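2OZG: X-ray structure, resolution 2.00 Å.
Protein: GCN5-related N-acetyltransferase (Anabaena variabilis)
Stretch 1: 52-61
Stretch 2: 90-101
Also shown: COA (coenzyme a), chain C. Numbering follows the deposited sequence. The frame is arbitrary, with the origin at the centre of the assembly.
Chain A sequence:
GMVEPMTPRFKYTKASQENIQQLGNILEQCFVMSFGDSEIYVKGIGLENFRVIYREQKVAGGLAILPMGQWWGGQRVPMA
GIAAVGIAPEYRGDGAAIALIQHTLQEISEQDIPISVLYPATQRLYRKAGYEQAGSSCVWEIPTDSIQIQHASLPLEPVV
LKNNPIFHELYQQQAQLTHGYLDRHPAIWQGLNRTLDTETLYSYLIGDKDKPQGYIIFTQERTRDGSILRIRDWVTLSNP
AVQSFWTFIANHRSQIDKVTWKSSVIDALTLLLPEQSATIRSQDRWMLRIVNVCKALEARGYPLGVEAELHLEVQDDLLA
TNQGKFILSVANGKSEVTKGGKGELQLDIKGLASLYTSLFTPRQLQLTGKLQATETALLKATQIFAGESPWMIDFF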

ATOM      1  N   VAL A  52      -6.066 -10.345  41.741  1.00 33.07           N
ATOM      2  CA  VAL A  52      -5.936 -11.648  41.084  1.00 35.65           C
ATOM      3  C   VAL A  52      -7.202 -12.437  41.177  1.00 32.55           C
ATOM      4  O   VAL A  52      -7.867 -12.376  42.176  1.00 34.86           O
ATOM      5  CB  VAL A  52      -4.798 -12.474  41.801  1.00 35.20           C
ATOM      6  CG1 VAL A  52      -4.837 -13.932  41.401  1.00 37.99           C
ATOM      7  CG2 VAL A  52      -3.425 -11.853  41.477  1.00 39.55           C
ATOM      8  N   ILE A  53      -7.538 -13.186  40.128  1.00 34.70           N
ATOM      9  CA  ILE A  53      -8.633 -14.162  40.203  1.00 34.76           C
ATOM     10  C   ILE A  53      -8.051 -15.569  40.046  1.00 37.23           C
ATOM     11  O   ILE A  53      -7.186 -15.805  39.191  1.00 35.81           O
ATOM     12  CB  ILE A  53      -9.772 -13.879  39.180  1.00 36.40           C
ATOM     13  CG1 ILE A  53     -10.956 -14.800  39.406  1.00 35.02           C
ATOM     14  CG2 ILE A  53      -9.311 -13.995  37.759  1.00 30.13           C
ATOM     15  CD1 ILE A  53     -12.054 -14.564  38.427  1.00 40.80           C
ATOM     16  N   TYR A  54      -8.485 -16.479  40.918  1.00 36.81           N
ATOM     17  CA  TYR A  54      -8.049 -17.856  40.876  1.00 38.97           C
ATOM     18  C   TYR A  54      -9.171 -18.725  40.396  1.00 39.68           C
ATOM     19  O   TYR A  54     -10.311 -18.435  40.672  1.00 37.70           O
ATOM     20  CB  TYR A  54      -7.703 -18.377  42.271  1.00 36.68           C
ATOM     21  CG  TYR A  54      -6.397 -17.888  42.854  1.00 40.67           C
ATOM     22  CD1 TYR A  54      -6.311 -16.674  43.514  1.00 36.09           C
ATOM     23  CD2 TYR A  54      -5.248 -18.672  42.773  1.00 41.29           C
ATOM     24  CE1 TYR A  54      -5.100 -16.246  44.057  1.00 43.33           C
ATOM     25  CE2 TYR A  54      -4.049 -18.249  43.298  1.00 41.50           C
ATOM     26  CZ  TYR A  54      -3.976 -17.040  43.940  1.00 38.71           C
ATOM     27  OH  TYR A  54      -2.761 -16.640  44.453  1.00 44.30           O
ATOM     28  N   ARG A  55      -8.825 -19.797  39.695  1.00 42.72           N
ATOM     29  CA  ARG A  55      -9.784 -20.818  39.289  1.00 48.17           C
ATOM     30  C   ARG A  55      -9.201 -22.070  39.918  1.00 48.08           C
ATOM     31  O   ARG A  55      -8.121 -22.544  39.528  1.00 47.45           O
ATOM     32  CB  ARG A  55      -9.881 -20.961  37.779  1.00 48.58           C
ATOM     33  CG  ARG A  55     -11.031 -21.862  37.349  1.00 54.65           C
ATOM     34  CD  ARG A  55     -11.030 -22.084  35.840  1.00 56.84           C
ATOM     35  NE  ARG A  55     -12.050 -23.050  35.433  1.00 71.40           N
ATOM     36  CZ  ARG A  55     -11.933 -24.376  35.567  1.00 77.11           C
ATOM     37  NH1 ARG A  55     -10.849 -24.927  36.129  1.00 80.02           N
ATOM     38  NH2 ARG A  55     -12.931 -25.165  35.168  1.00 76.08           N
ATOM     39  N   GLU A  56      -9.904 -22.583  40.913  1.00 46.32           N
ATOM     40  CA  GLU A  56      -9.397 -23.675  41.686  1.00 49.09           C
ATOM     41  C   GLU A  56      -8.119 -23.113  42.331  1.00 48.15           C
ATOM     42  O   GLU A  56      -8.145 -22.002  42.846  1.00 49.92           O
ATOM     43  CB  GLU A  56      -9.221 -24.942  40.823  1.00 52.56           C
ATOM     44  CG  GLU A  56     -10.457 -25.246  39.915  1.00 56.98           C
ATOM     45  CD  GLU A  56     -11.838 -25.189  40.659  1.00 67.13           C
ATOM     46  OE1 GLU A  56     -11.885 -25.439  41.892  1.00 64.76           O
ATOM     47  OE2 GLU A  56     -12.881 -24.898  40.000  1.00 62.04           O
ATOM     48  N   GLN A  57      -7.009 -23.823  42.313  1.00 49.10           N
ATOM     49  CA  GLN A  57      -5.818 -23.310  42.977  1.00 49.18           C
ATOM     50  C   GLN A  57      -4.869 -22.594  42.021  1.00 46.82           C
ATOM     51  O   GLN A  57      -3.723 -22.303  42.399  1.00 47.02           O
ATOM     52  CB  GLN A  57      -5.037 -24.458  43.640  1.00 50.87           C
ATOM     53  CG  GLN A  57      -5.861 -25.553  44.338  1.00 56.85           C
ATOM     54  CD  GLN A  57      -6.745 -25.034  45.443  1.00 65.81           C
ATOM     55  OE1 GLN A  57      -7.654 -24.228  45.216  1.00 66.89           O
ATOM     56  NE2 GLN A  57      -6.516 -25.536  46.652  1.00 69.81           N
ATOM     57  N   LYS A  58      -5.306 -22.333  40.792  1.00 42.63           N
ATOM     58  CA  LYS A  58      -4.420 -21.710  39.815  1.00 42.34           C
ATOM     59  C   LYS A  58      -4.768 -20.240  39.549  1.00 35.32           C
ATOM     60  O   LYS A  58      -5.923 -19.847  39.638  1.00 34.45           O
ATOM     61  CB  LYS A  58      -4.385 -22.526  38.513  1.00 43.57           C
ATOM     62  CG  LYS A  58      -3.905 -23.992  38.711  1.00 47.27           C
ATOM     63  CD  LYS A  58      -3.452 -24.634  37.371  1.00 44.71           C
ATOM     64  CE  LYS A  58      -2.917 -26.072  37.548  1.00 53.23           C
ATOM     65  N   VAL A  59      -3.748 -19.438  39.242  1.00 31.68           N
ATOM     66  CA  VAL A  59      -3.929 -18.025  38.993  1.00 31.53           C
ATOM     67  C   VAL A  59      -4.493 -17.955  37.601  1.00 33.14           C
ATOM     68  O   VAL A  59      -3.859 -18.413  36.632  1.00 34.72           O
ATOM     69  CB  VAL A  59      -2.612 -17.251  39.075  1.00 32.48           C
ATOM     70  CG1 VAL A  59      -2.799 -15.773  38.634  1.00 36.48           C
ATOM     71  CG2 VAL A  59      -2.054 -17.322  40.502  1.00 38.20           C
ATOM     72  N   ALA A  60      -5.675 -17.387  37.468  1.00 31.82           N
ATOM     73  CA  ALA A  60      -6.340 -17.357  36.150  1.00 30.94           C
ATOM     74  C   ALA A  60      -6.178 -16.049  35.419  1.00 34.35           C
ATOM     75  O   ALA A  60      -6.288 -15.968  34.183  1.00 34.48           O
ATOM     76  CB  ALA A  60      -7.835 -17.673  36.318  1.00 29.72           C
ATOM     77  N   GLY A  61      -5.968 -14.990  36.185  1.00 34.44           N
ATOM     78  CA  GLY A  61      -5.859 -13.699  35.594  1.00 30.46           C
ATOM     79  C   GLY A  61      -5.928 -12.620  36.639  1.00 33.17           C
ATOM     80  O   GLY A  61      -5.833 -12.896  37.854  1.00 28.95           O
ATOM     81  N   GLU A  90      -6.059 -20.150  28.472  1.00 33.16           N
ATOM     82  CA  GLU A  90      -6.640 -21.428  28.813  1.00 34.68           C
ATOM     83  C   GLU A  90      -7.860 -21.322  29.731  1.00 35.61           C
ATOM     84  O   GLU A  90      -8.580 -22.295  29.902  1.00 33.07           O
ATOM     85  CB  GLU A  90      -5.599 -22.367  29.438  1.00 35.20           C
ATOM     86  CG  GLU A  90      -5.055 -21.984  30.805  1.00 34.07           C
ATOM     87  CD  GLU A  90      -3.784 -21.106  30.788  1.00 41.89           C
ATOM     88  OE1 GLU A  90      -3.526 -20.352  29.838  1.00 36.75           O
ATOM     89  OE2 GLU A  90      -3.040 -21.183  31.778  1.00 47.89           O
ATOM     90  N   TYR A  91      -8.097 -20.156  30.330  1.00 37.24           N
ATOM     91  CA  TYR A  91      -9.245 -19.993  31.233  1.00 34.94           C
ATOM     92  C   TYR A  91     -10.373 -19.154  30.635  1.00 32.91           C
ATOM     93  O   TYR A  91     -11.372 -18.878  31.274  1.00 33.80           O
ATOM     94  CB  TYR A  91      -8.768 -19.394  32.554  1.00 35.35           C
ATOM     95  CG  TYR A  91      -7.807 -20.286  33.300  1.00 35.25           C
ATOM     96  CD1 TYR A  91      -8.217 -21.537  33.745  1.00 43.34           C
ATOM     97  CD2 TYR A  91      -6.516 -19.872  33.608  1.00 35.12           C
ATOM     98  CE1 TYR A  91      -7.353 -22.376  34.444  1.00 46.84           C
ATOM     99  CE2 TYR A  91      -5.643 -20.712  34.326  1.00 33.89           C
ATOM    100  CZ  TYR A  91      -6.077 -21.959  34.736  1.00 39.20           C
ATOM    101  OH  TYR A  91      -5.255 -22.817  35.433  1.00 45.21           O
ATOM    102  N   ARG A  92     -10.205 -18.735  29.403  1.00 33.53           N
ATOM    103  CA  ARG A  92     -11.191 -17.902  28.743  1.00 33.10           C
ATOM    104  C   ARG A  92     -12.487 -18.608  28.357  1.00 31.36           C
ATOM    105  O   ARG A  92     -12.532 -19.792  28.291  1.00 27.39           O
ATOM    106  CB  ARG A  92     -10.556 -17.309  27.515  1.00 38.38           C
ATOM    107  CG  ARG A  92      -9.475 -16.312  27.905  1.00 32.90           C
ATOM    108  CD  ARG A  92      -8.899 -15.580  26.706  1.00 35.12           C
ATOM    109  NE  ARG A  92      -7.720 -14.856  27.137  1.00 33.09           N
ATOM    110  CZ  ARG A  92      -6.729 -14.434  26.356  1.00 36.21           C
ATOM    111  NH1 ARG A  92      -6.703 -14.651  25.032  1.00 39.12           N
ATOM    112  NH2 ARG A  92      -5.709 -13.855  26.935  1.00 29.98           N
ATOM    113  N   GLY A  93     -13.553 -17.858  28.127  1.00 37.32           N
ATOM    114  CA  GLY A  93     -14.844 -18.460  27.731  1.00 37.86           C
ATOM    115  C   GLY A  93     -15.543 -19.204  28.864  1.00 38.80           C
ATOM    116  O   GLY A  93     -16.458 -19.973  28.625  1.00 39.05           O
ATOM    117  N   ASP A  94     -15.124 -18.949  30.102  1.00 38.50           N
ATOM    118  CA  ASP A  94     -15.652 -19.652  31.259  1.00 39.52           C
ATOM    119  C   ASP A  94     -16.176 -18.695  32.338  1.00 34.05           C
ATOM    120  O   ASP A  94     -16.390 -19.096  33.443  1.00 34.92           O
ATOM    121  CB  ASP A  94     -14.533 -20.528  31.829  1.00 40.69           C
ATOM    122  CG  ASP A  94     -15.050 -21.711  32.641  1.00 49.67           C
ATOM    123  OD1 ASP A  94     -16.091 -22.277  32.259  1.00 50.89           O
ATOM    124  OD2 ASP A  94     -14.397 -22.088  33.650  1.00 58.07           O
ATOM    125  N   GLY A  95     -16.369 -17.428  32.030  1.00 33.26           N
ATOM    126  CA  GLY A  95     -16.920 -16.495  33.014  1.00 34.97           C
ATOM    127  C   GLY A  95     -15.906 -15.925  34.001  1.00 36.99           C
ATOM    128  O   GLY A  95     -16.272 -15.256  34.985  1.00 30.86           O
ATOM    129  N   ALA A  96     -14.618 -16.144  33.736  1.00 37.39           N
ATOM    130  CA  ALA A  96     -13.602 -15.665  34.686  1.00 37.78           C
ATOM    131  C   ALA A  96     -13.501 -14.141  34.630  1.00 34.49           C
ATOM    132  O   ALA A  96     -13.377 -13.516  35.667  1.00 32.54           O
ATOM    133  CB  ALA A  96     -12.272 -16.304  34.439  1.00 38.09           C
ATOM    134  N   ALA A  97     -13.547 -13.550  33.432  1.00 32.63           N
ATOM    135  CA  ALA A  97     -13.433 -12.082  33.344  1.00 34.40           C
ATOM    136  C   ALA A  97     -14.611 -11.338  33.981  1.00 32.87           C
ATOM    137  O   ALA A  97     -14.417 -10.327  34.639  1.00 30.39           O
ATOM    138  CB  ALA A  97     -13.179 -11.578  31.865  1.00 31.82           C
ATOM    139  N   ILE A  98     -15.831 -11.814  33.774  1.00 30.70           N
ATOM    140  CA  ILE A  98     -16.963 -11.127  34.346  1.00 32.33           C
ATOM    141  C   ILE A  98     -16.917 -11.342  35.867  1.00 33.69           C
ATOM    142  O   ILE A  98     -17.149 -10.417  36.628  1.00 33.06           O
ATOM    143  CB  ILE A  98     -18.298 -11.547  33.669  1.00 33.10           C
ATOM    144  CG1 ILE A  98     -19.455 -10.743  34.232  1.00 35.83           C
ATOM    145  CG2 ILE A  98     -18.572 -13.025  33.816  1.00 33.79           C
ATOM    146  CD1 ILE A  98     -19.326  -9.254  34.025  1.00 31.36           C
ATOM    147  N   ALA A  99     -16.533 -12.528  36.326  1.00 32.78           N
ATOM    148  CA  ALA A  99     -16.420 -12.712  37.764  1.00 33.25           C
ATOM    149  C   ALA A  99     -15.438 -11.676  38.310  1.00 33.17           C
ATOM    150  O   ALA A  99     -15.729 -10.963  39.250  1.00 33.60           O
ATOM    151  CB  ALA A  99     -15.984 -14.140  38.110  1.00 36.12           C
ATOM    152  N   LEU A 100     -14.275 -11.567  37.680  1.00 32.72           N
ATOM    153  CA  LEU A 100     -13.262 -10.605  38.116  1.00 30.91           C
ATOM    154  C   LEU A 100     -13.815  -9.170  38.203  1.00 31.07           C
ATOM    155  O   LEU A 100     -13.668  -8.450  39.218  1.00 27.13           O
ATOM    156  CB  LEU A 100     -12.067 -10.657  37.137  1.00 29.53           C
ATOM    157  CG  LEU A 100     -10.900  -9.686  37.359  1.00 29.18           C
ATOM    158  CD1 LEU A 100     -10.246  -9.783  38.758  1.00 35.51           C
ATOM    159  CD2 LEU A 100      -9.881  -9.920  36.285  1.00 31.76           C
ATOM    160  N   ILE A 101     -14.479  -8.748  37.143  1.00 30.48           N
ATOM    161  CA  ILE A 101     -15.012  -7.383  37.087  1.00 27.57           C
ATOM    162  C   ILE A 101     -16.085  -7.087  38.134  1.00 26.69           C
ATOM    163  O   ILE A 101     -16.128  -6.015  38.752  1.00 31.75           O
ATOM    164  CB  ILE A 101     -15.520  -7.045  35.659  1.00 29.78           C
ATOM    165  CG1 ILE A 101     -14.381  -7.140  34.630  1.00 36.43           C
ATOM    166  CG2 ILE A 101     -16.176  -5.604  35.658  1.00 34.02           C
ATOM    167  CD1 ILE A 101     -13.148  -6.271  34.932  1.00 37.74           C
TER
HETATM  168  N1A COA C 500     -14.930 -10.159  22.449  1.00 72.97           N
HETATM  169  C2A COA C 500     -16.211  -9.919  22.790  1.00 79.48           C
HETATM  170  N3A COA C 500     -16.737 -10.358  23.952  1.00 74.96           N
HETATM  171  C4A COA C 500     -15.963 -11.073  24.804  1.00 77.54           C
HETATM  172  C5A COA C 500     -14.638 -11.357  24.488  1.00 75.06           C
HETATM  173  C6A COA C 500     -14.127 -10.874  23.267  1.00 74.14           C
HETATM  174  N6A COA C 500     -12.857 -11.083  22.858  1.00 70.32           N
HETATM  175  N7A COA C 500     -14.153 -12.083  25.524  1.00 74.41           N
HETATM  176  C8A COA C 500     -15.142 -12.243  26.440  1.00 72.82           C
HETATM  177  N9A COA C 500     -16.242 -11.617  25.988  1.00 74.61           N
HETATM  178  C1B COA C 500     -17.591 -11.492  26.615  1.00 73.86           C
HETATM  179  C2B COA C 500     -18.421 -12.761  26.437  1.00 71.79           C
HETATM  180  O2B COA C 500     -19.131 -12.789  25.177  1.00 66.78           O
HETATM  181  C3B COA C 500     -19.306 -12.752  27.677  1.00 69.93           C
HETATM  182  O3B COA C 500     -20.619 -12.234  27.420  1.00 76.99           O
HETATM  183  P3B COA C 500     -21.874 -13.250  27.194  1.00 85.01           P
HETATM  184  O7A COA C 500     -22.221 -13.716  28.598  1.00 67.30           O
HETATM  185  O8A COA C 500     -22.900 -12.380  26.473  1.00 84.60           O
HETATM  186  O9A COA C 500     -21.339 -14.397  26.345  1.00 82.85           O
HETATM  187  C4B COA C 500     -18.578 -11.900  28.713  1.00 68.87           C
HETATM  188  O4B COA C 500     -17.513 -11.230  28.026  1.00 64.66           O
HETATM  189  C5B COA C 500     -18.024 -12.735  29.868  1.00 61.09           C
HETATM  190  O5B COA C 500     -17.014 -13.618  29.358  1.00 62.93           O
HETATM  191  P1A COA C 500     -15.803 -14.227  30.264  1.00 65.38           P
HETATM  192  O1A COA C 500     -15.917 -13.710  31.678  1.00 45.04           O
HETATM  193  O2A COA C 500     -15.780 -15.739  30.034  1.00 66.33           O
HETATM  194  O3A COA C 500     -14.494 -13.604  29.507  1.00 62.15           O
HETATM  195  P2A COA C 500     -13.033 -14.342  29.404  1.00 59.06           P
HETATM  196  O4A COA C 500     -12.766 -14.955  30.782  1.00 50.41           O
HETATM  197  O5A COA C 500     -13.069 -15.276  28.197  1.00 49.76           O
HETATM  198  O6A COA C 500     -12.021 -13.053  29.116  1.00 59.59           O
HETATM  199  CBP COA C 500     -10.259 -11.641  27.883  1.00 58.91           C
HETATM  200  CCP COA C 500     -10.902 -13.014  28.178  1.00 67.70           C
HETATM  201  CDP COA C 500     -10.396 -10.831  29.171  1.00 58.05           C
HETATM  202  CEP COA C 500     -11.185 -10.961  26.877  1.00 60.18           C
HETATM  203  CAP COA C 500      -8.740 -11.853  27.442  1.00 63.72           C
HETATM  204  OAP COA C 500      -7.784 -11.560  28.517  1.00 30.26           O
HETATM  205  C9P COA C 500      -8.124 -11.239  26.154  1.00 70.14           C
HETATM  206  O9P COA C 500      -8.290 -11.799  24.941  1.00 81.40           O
HETATM  207  N8P COA C 500      -7.293 -10.178  26.138  1.00 83.12           N
HETATM  208  C7P COA C 500      -6.772  -9.224  27.119  1.00 80.09           C
HETATM  209  C6P COA C 500      -7.241  -7.908  26.520  1.00 81.06           C
HETATM  210  C5P COA C 500      -8.481  -7.397  27.239  1.00 92.48           C
HETATM  211  O5P COA C 500      -9.442  -8.134  27.449  1.00 95.29           O
HETATM  212  N4P COA C 500      -8.487  -6.106  27.604  1.00 91.87           N
HETATM  213  C3P COA C 500      -9.573  -5.401  28.277  1.00 86.29           C
HETATM  214  C2P COA C 500      -9.029  -4.022  28.581  1.00 86.89           C
HETATM  215  S1P COA C 500      -7.736  -4.101  29.888  1.00 84.39           S

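The first stretch is a β-hairpin and the second is a 3-10 segment, a loop and the start of a helix, and the contact between them rests on three side chains: Tyr91, Ile53 and Arg55. The hairpin folds back through a type II' turn from Arg55 to Lys58, closed by a reciprocal pair of backbone hydrogen bonds, Arg55 N to Lys58 O at 2.9 Å and Lys58 N to Arg55 O at 3.1 Å. Farther along the ladder, Ala60 N donates to Ile53 O at 2.8 Å and Ile53 N to Gly61 O at 2.9 Å. These backbone groups are paired inside the hairpin; no backbone hydrogen bond joins the two stretches. Strand 52-55 and helix 96-101 run at 135° to each other, their axes 9.1 Å apart at closest approach.

Tyr91 has the largest covered area of any residue here. Its CA-to-CB bond points toward the hairpin, and its ring reaches across both strands. Tyr91 CD1 lies 3.5 Å from Arg55 CD on one strand; on the other, Tyr91 CD2 is 3.7 Å from Ala60 CB, Tyr91 CE2 is 3.7 Å from Val59 O, and Tyr91 OH is 3.2 Å from Lys58 CD. At Ala60 the ring comes close to the backbone, with Tyr91 CD2 only 3.6 Å from Ala60 CA. The ring thus meets aliphatic carbon at Arg55 CD and Ala60, while a carbonyl oxygen lies against CE2 and the lysine methylenes lie against the hydroxyl.

Ile53 provides the link to the helix. Both of its chi angles are t, so the side chain is extended and its CD1 reaches the first helical turn. There Ile53 CD1 lies 4.0 Å from Ala99 CB, 4.1 Å from Leu100 CB and 4.4 Å from Ala96 CB. The two alanines offer short side chains, and CD1 comes right down to the helix backbone, 3.2 Å from Ala96 O. That oxygen already accepts the helical hydrogen bond from Leu100 N at 2.9 Å, so the methyl group does not leave it without a partner.

Arg55 combines both kinds of chemistry. Its chain is t through chi3, carrying the aliphatic part past Tyr91 before the guanidinium meets Asp94. Arg55 NE donates to Asp94 OD2 at 3.1 Å with an angle of 164°, a salt bridge that approaches the guanidinium near its plane, where an N-H can point at the carboxylate. This is the single hydrogen bond between the stretches.

The loop and the start of the helix also hold coenzyme A, as the name acetyltransferase would suggest. Backbone amides donate to its phosphate oxygens: Gly93 N to O5A at 2.6 Å, Gly95 N to O2A at 2.7 Å and Ile98 N to O1A at 2.8 Å. The rule to draw concerns these hydrogen bonds: backbone amides of the second stretch donate to the phosphates, while its one hydrogen bond to the hairpin is between side chains.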